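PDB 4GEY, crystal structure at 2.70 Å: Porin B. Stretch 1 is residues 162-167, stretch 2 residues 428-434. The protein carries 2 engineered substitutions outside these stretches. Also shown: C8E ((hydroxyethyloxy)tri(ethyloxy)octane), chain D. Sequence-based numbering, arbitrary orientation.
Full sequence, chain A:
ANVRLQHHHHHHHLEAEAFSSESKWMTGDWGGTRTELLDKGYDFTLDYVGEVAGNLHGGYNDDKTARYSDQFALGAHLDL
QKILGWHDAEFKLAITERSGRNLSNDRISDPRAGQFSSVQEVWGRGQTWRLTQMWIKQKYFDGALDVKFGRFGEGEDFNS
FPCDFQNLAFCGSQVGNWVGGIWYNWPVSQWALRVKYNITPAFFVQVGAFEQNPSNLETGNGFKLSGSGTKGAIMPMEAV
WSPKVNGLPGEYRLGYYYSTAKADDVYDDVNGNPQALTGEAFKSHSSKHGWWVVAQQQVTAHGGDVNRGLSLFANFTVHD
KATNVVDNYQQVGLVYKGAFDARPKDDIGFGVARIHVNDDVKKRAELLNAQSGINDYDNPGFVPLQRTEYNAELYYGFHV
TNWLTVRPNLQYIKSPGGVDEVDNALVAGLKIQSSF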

ATOM      1  N   PRO A 162      -3.203  -0.266  -7.597  1.00 30.20           N
ATOM      2  CA  PRO A 162      -1.866  -0.111  -8.205  1.00 20.47           C
ATOM      3  C   PRO A 162      -0.958   0.834  -7.427  1.00 25.19           C
ATOM      4  O   PRO A 162      -1.339   1.402  -6.398  1.00 32.90           O
ATOM      5  N   CYS A 163       0.250   1.023  -7.929  1.00 25.76           N
ATOM      6  CA  CYS A 163       1.221   1.835  -7.215  1.00 30.83           C
ATOM      7  C   CYS A 163       2.035   2.696  -8.169  1.00 29.29           C
ATOM      8  O   CYS A 163       3.259   2.563  -8.259  1.00 20.46           O
ATOM      9  N   ASP A 164       1.344   3.582  -8.873  1.00 21.49           N
ATOM     10  CA  ASP A 164       2.020   4.497  -9.774  1.00 20.73           C
ATOM     11  C   ASP A 164       2.312   5.838  -9.096  1.00 32.75           C
ATOM     12  O   ASP A 164       3.353   6.454  -9.369  1.00 33.43           O
ATOM     13  N   PHE A 165       1.410   6.278  -8.211  1.00 27.97           N
ATOM     14  CA  PHE A 165       1.604   7.518  -7.457  1.00 22.10           C
ATOM     15  C   PHE A 165       2.807   7.357  -6.517  1.00 27.05           C
ATOM     16  O   PHE A 165       3.226   6.245  -6.235  1.00 26.68           O
ATOM     17  N   GLN A 166       3.379   8.457  -6.048  1.00 27.17           N
ATOM     18  CA  GLN A 166       4.476   8.357  -5.104  1.00 24.13           C
ATOM     19  C   GLN A 166       3.942   8.373  -3.673  1.00 32.62           C
ATOM     20  O   GLN A 166       4.498   7.733  -2.770  1.00 19.63           O
ATOM     21  N   ASN A 167       2.860   9.120  -3.480  1.00 19.64           N
ATOM     22  CA  ASN A 167       2.251   9.270  -2.175  1.00 20.45           C
ATOM     23  C   ASN A 167       1.501   7.997  -1.747  1.00 24.11           C
ATOM     24  O   ASN A 167       0.705   7.454  -2.506  1.00 25.13           O
ATOM     25  N   ALA A 428       8.170  18.171  -3.691  1.00 30.12           N
ATOM     26  CA  ALA A 428       8.534  17.767  -5.036  1.00 24.77           C
ATOM     27  C   ALA A 428       9.024  16.327  -5.004  1.00 28.64           C
ATOM     28  O   ALA A 428       9.876  15.971  -4.186  1.00 22.66           O
ATOM     29  N   GLY A 429       8.475  15.500  -5.889  1.00 27.18           N
ATOM     30  CA  GLY A 429       8.874  14.113  -5.957  1.00 22.26           C
ATOM     31  C   GLY A 429       9.324  13.709  -7.345  1.00 28.48           C
ATOM     32  O   GLY A 429       8.988  14.363  -8.324  1.00 27.30           O
ATOM     33  N   LEU A 430      10.111  12.641  -7.415  1.00 22.73           N
ATOM     34  CA  LEU A 430      10.466  12.001  -8.675  1.00 25.88           C
ATOM     35  C   LEU A 430      10.411  10.497  -8.442  1.00 26.41           C
ATOM     36  O   LEU A 430      11.090   9.960  -7.555  1.00 23.27           O
ATOM     37  N   LYS A 431       9.589   9.810  -9.215  1.00 22.63           N
ATOM     38  CA  LYS A 431       9.442   8.374  -9.030  1.00 23.84           C
ATOM     39  C   LYS A 431       9.911   7.654 -10.276  1.00 22.88           C
ATOM     40  O   LYS A 431       9.529   8.011 -11.389  1.00 38.88           O
ATOM     41  N   ILE A 432      10.754   6.653 -10.072  1.00 23.49           N
ATOM     42  CA  ILE A 432      11.339   5.877 -11.155  1.00 23.70           C
ATOM     43  C   ILE A 432      10.968   4.405 -11.021  1.00 30.90           C
ATOM     44  O   ILE A 432      11.062   3.831  -9.928  1.00 34.49           O
ATOM     45  N   GLN A 433      10.555   3.793 -12.128  1.00 27.51           N
ATOM     46  CA  GLN A 433      10.252   2.370 -12.146  1.00 23.71           C
ATOM     47  C   GLN A 433      10.987   1.714 -13.282  1.00 26.19           C
ATOM     48  O   GLN A 433      10.901   2.161 -14.416  1.00 35.12           O
ATOM     49  N   SER A 434      11.710   0.643 -12.993  1.00 28.07           N
ATOM     50  CA  SER A 434      12.421  -0.051 -14.054  1.00 32.89           C
ATOM     51  C   SER A 434      12.553  -1.562 -13.841  1.00 34.88           C
ATOM     52  O   SER A 434      12.745  -2.035 -12.712  1.00 27.92           O
TER

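This is a small, largely polar contact in which one extended lysine from a β-strand reaches into an irregular loop and is held there by backbone carbonyl oxygens, with a glutamine from each stretch filling in beside it. The pieces lie more than 260 residues apart in sequence, and together they bury about 300 Å² of surface.

The strand, residues 428-434, sets the pattern. Its side chains alternate, so that Lys431 and Gln433 point toward the loop, while Ala428, Leu430 and Ile432 point away from it. Gly429 falls on the loop-facing side but has no side chain to offer.

Lys431 is the centre of the contact. All four of its chi angles are t, which stretches the chain nearly to its full length and carries the amine to the loop backbone. There Lys431 NZ donates two hydrogen bonds, to Cys163 O at 2.9 Å and to Phe165 O at 2.8 Å. A lysine suits this place because its ammonium group has several hydrogens to share among carbonyls that a loop, lacking regular pairing, leaves available; NZ also hydrogen-bonds elsewhere in the structure. On the way, Lys431 CD passes 3.5 Å from Asp164 O. The Cys163 side chain, chi1 t, points sideways and brings Cys163 SG within 3.6 Å of Lys431 NZ; it is also covalently bonded to a group elsewhere in the structure.

Gln166 is the loop's main inward residue. With chi1 and chi2 both t, it extends to the strand backbone, where Gln166 OE1 lies 3.4 Å from Lys431 CB and Gln166 NE2 lies 3.7 Å from Gly429 CA. Glycine fits here for a plain steric reason: an ideal CB at Gly429 would sit only 2.8 Å from Gln166 NE2, a clash. Although Gln166 OE1 is 3.2 Å from Leu430 O, both atoms are acceptors and no hydrogen bond joins them. The amide instead finds its hydrogen bonds elsewhere in the structure.

Gln433, chi1 m and chi2 t, covers the other end of the contact. Gln433 NE2 approaches Cys163 O at 3.3 Å and Asp164 OD1 at 3.5 Å. Asp164, chi1 m, starts away from the strand, but its carboxylate end comes nearer. Phe165, also m, has its CA-to-CB bond directed away and contributes chiefly through its backbone oxygen.

The detergent C8E lies beside Ala428 and Gly429, with C8E C1 3.2 Å from Gly429 O and C8E C2 3.9 Å from Ala428 CB.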

ATOM      1  CB  PRO A 162      -2.162   0.487  -9.587  1.00 20.77           C
ATOM      2  CG  PRO A 162      -3.577   0.134  -9.877  1.00 21.00           C
ATOM      3  CD  PRO A 162      -4.278   0.137  -8.523  1.00 25.72           C
ATOM      4  CB  CYS A 163       2.154   0.957  -6.386  1.00 20.07           C
ATOM      5  SG  CYS A 163       3.119   1.893  -5.194  1.00 41.97           S
ATOM      6  CB  ASP A 164       1.239   4.672 -11.072  1.00 21.13           C
ATOM      7  CG  ASP A 164       1.363   3.467 -11.985  1.00 37.31           C
ATOM      8  OD1 ASP A 164       2.407   2.777 -11.913  1.00 33.71           O
ATOM      9  OD2 ASP A 164       0.418   3.206 -12.771  1.00 35.84           O
ATOM     10  CB  PHE A 165       0.349   7.887  -6.652  1.00 29.80           C
ATOM     11  CG  PHE A 165      -0.779   8.442  -7.486  1.00 32.56           C
ATOM     12  CD1 PHE A 165      -1.691   7.592  -8.112  1.00 26.52           C
ATOM     13  CD2 PHE A 165      -0.947   9.819  -7.625  1.00 29.75           C
ATOM     14  CE1 PHE A 165      -2.730   8.101  -8.877  1.00 21.73           C
ATOM     15  CE2 PHE A 165      -1.988  10.341  -8.396  1.00 27.65           C
ATOM     16  CZ  PHE A 165      -2.880   9.485  -9.018  1.00 28.11           C
ATOM     17  CB  GLN A 166       5.480   9.491  -5.309  1.00 20.36           C
ATOM     18  CG  GLN A 166       6.707   9.378  -4.406  1.00 20.43           C
ATOM     19  CD  GLN A 166       7.887  10.183  -4.909  1.00 23.60           C
ATOM     20  OE1 GLN A 166       8.244  10.121  -6.090  1.00 28.72           O
ATOM     21  NE2 GLN A 166       8.496  10.953  -4.018  1.00 26.46           N
ATOM     22  CB  ASN A 167       1.305  10.457  -2.205  1.00 21.89           C
ATOM     23  CG  ASN A 167       0.833  10.860  -0.833  1.00 21.54           C
ATOM     24  OD1 ASN A 167       0.004  10.185  -0.218  1.00 24.54           O
ATOM     25  ND2 ASN A 167       1.340  11.978  -0.349  1.00 20.37           N
ATOM     26  CB  ALA A 428       9.612  18.672  -5.578  1.00 23.92           C
ATOM     27  CB  LEU A 430      11.870  12.418  -9.141  1.00 26.07           C
ATOM     28  CG  LEU A 430      12.361  11.775 -10.452  1.00 29.44           C
ATOM     29  CD1 LEU A 430      11.370  12.052 -11.577  1.00 24.72           C
ATOM     30  CD2 LEU A 430      13.750  12.247 -10.866  1.00 25.52           C
ATOM     31  CB  LYS A 431       7.992   8.007  -8.681  1.00 21.70           C
ATOM     32  CG  LYS A 431       7.773   6.525  -8.517  1.00 21.48           C
ATOM     33  CD  LYS A 431       6.477   6.212  -7.772  1.00 23.97           C
ATOM     34  CE  LYS A 431       6.224   4.713  -7.762  1.00 20.82           C
ATOM     35  NZ  LYS A 431       5.141   4.313  -6.839  1.00 27.72           N
ATOM     36  CB  ILE A 432      12.870   5.961 -11.124  1.00 24.40           C
ATOM     37  CG1 ILE A 432      13.340   7.377 -11.410  1.00 24.83           C
ATOM     38  CG2 ILE A 432      13.483   4.995 -12.125  1.00 28.68           C
ATOM     39  CD1 ILE A 432      14.815   7.426 -11.727  1.00 26.14           C
ATOM     40  CB  GLN A 433       8.759   2.136 -12.317  1.00 23.22           C
ATOM     41  CG  GLN A 433       7.930   2.602 -11.153  1.00 22.45           C
ATOM     42  CD  GLN A 433       6.459   2.663 -11.500  1.00 34.04           C
ATOM     43  OE1 GLN A 433       6.095   3.033 -12.616  1.00 38.11           O
ATOM     44  NE2 GLN A 433       5.603   2.291 -10.555  1.00 34.91           N
ATOM     45  CB  SER A 434      13.798   0.562 -14.242  1.00 37.10           C
ATOM     46  OG  SER A 434      14.389   0.018 -15.398  1.00 47.95           O
TER
HETATM   47  C1  C8E D 503      10.159  16.815 -10.072  1.00 50.21           C
HETATM   48  C2  C8E D 503       9.280  17.874  -9.412  1.00 52.18           C
HETATM   49  C3  C8E D 503       8.569  18.720 -10.465  1.00 57.97           C
HETATM   50  C4  C8E D 503       7.057  18.604 -10.291  1.00 62.28           C
HETATM   51  C5  C8E D 503       6.405  17.735 -11.372  1.00 67.24           C
HETATM   52  C6  C8E D 503       5.228  18.425 -12.068  1.00 63.75           C
HETATM   53  C7  C8E D 503       4.139  17.437 -12.480  1.00 59.25           C
HETATM   54  C8  C8E D 503       2.828  18.163 -12.762  1.00 65.65           C
HETATM   55  O9  C8E D 503       2.608  18.381 -14.150  1.00 75.09           O
HETATM   56  C10 C8E D 503       1.427  17.776 -14.662  1.00 73.44           C
HETATM   57  C11 C8E D 503       0.806  18.611 -15.793  1.00 74.09           C
HETATM   58  O12 C8E D 503       1.706  18.882 -16.859  1.00 80.75           O
HETATM   59  C13 C8E D 503       1.066  18.885 -18.134  1.00 79.97           C
HETATM   60  C14 C8E D 503       2.042  18.586 -19.284  1.00 77.89           C
HETATM   61  O15 C8E D 503       1.615  19.180 -20.501  1.00 79.32           O
HETATM   62  C16 C8E D 503       1.515  18.265 -21.581  1.00 78.53           C
HETATM   63  C17 C8E D 503       2.462  18.610 -22.734  1.00 79.99           C
HETATM   64  O18 C8E D 503       2.336  17.664 -23.789  1.00 77.81           O
HETATM   65  C19 C8E D 503       1.866  18.187 -25.019  1.00 70.24           C
HETATM   66  C20 C8E D 503       2.421  17.333 -26.157  1.00 65.88           C
HETATM   67  O21 C8E D 503       2.745  18.111 -27.290  1.00 66.45           O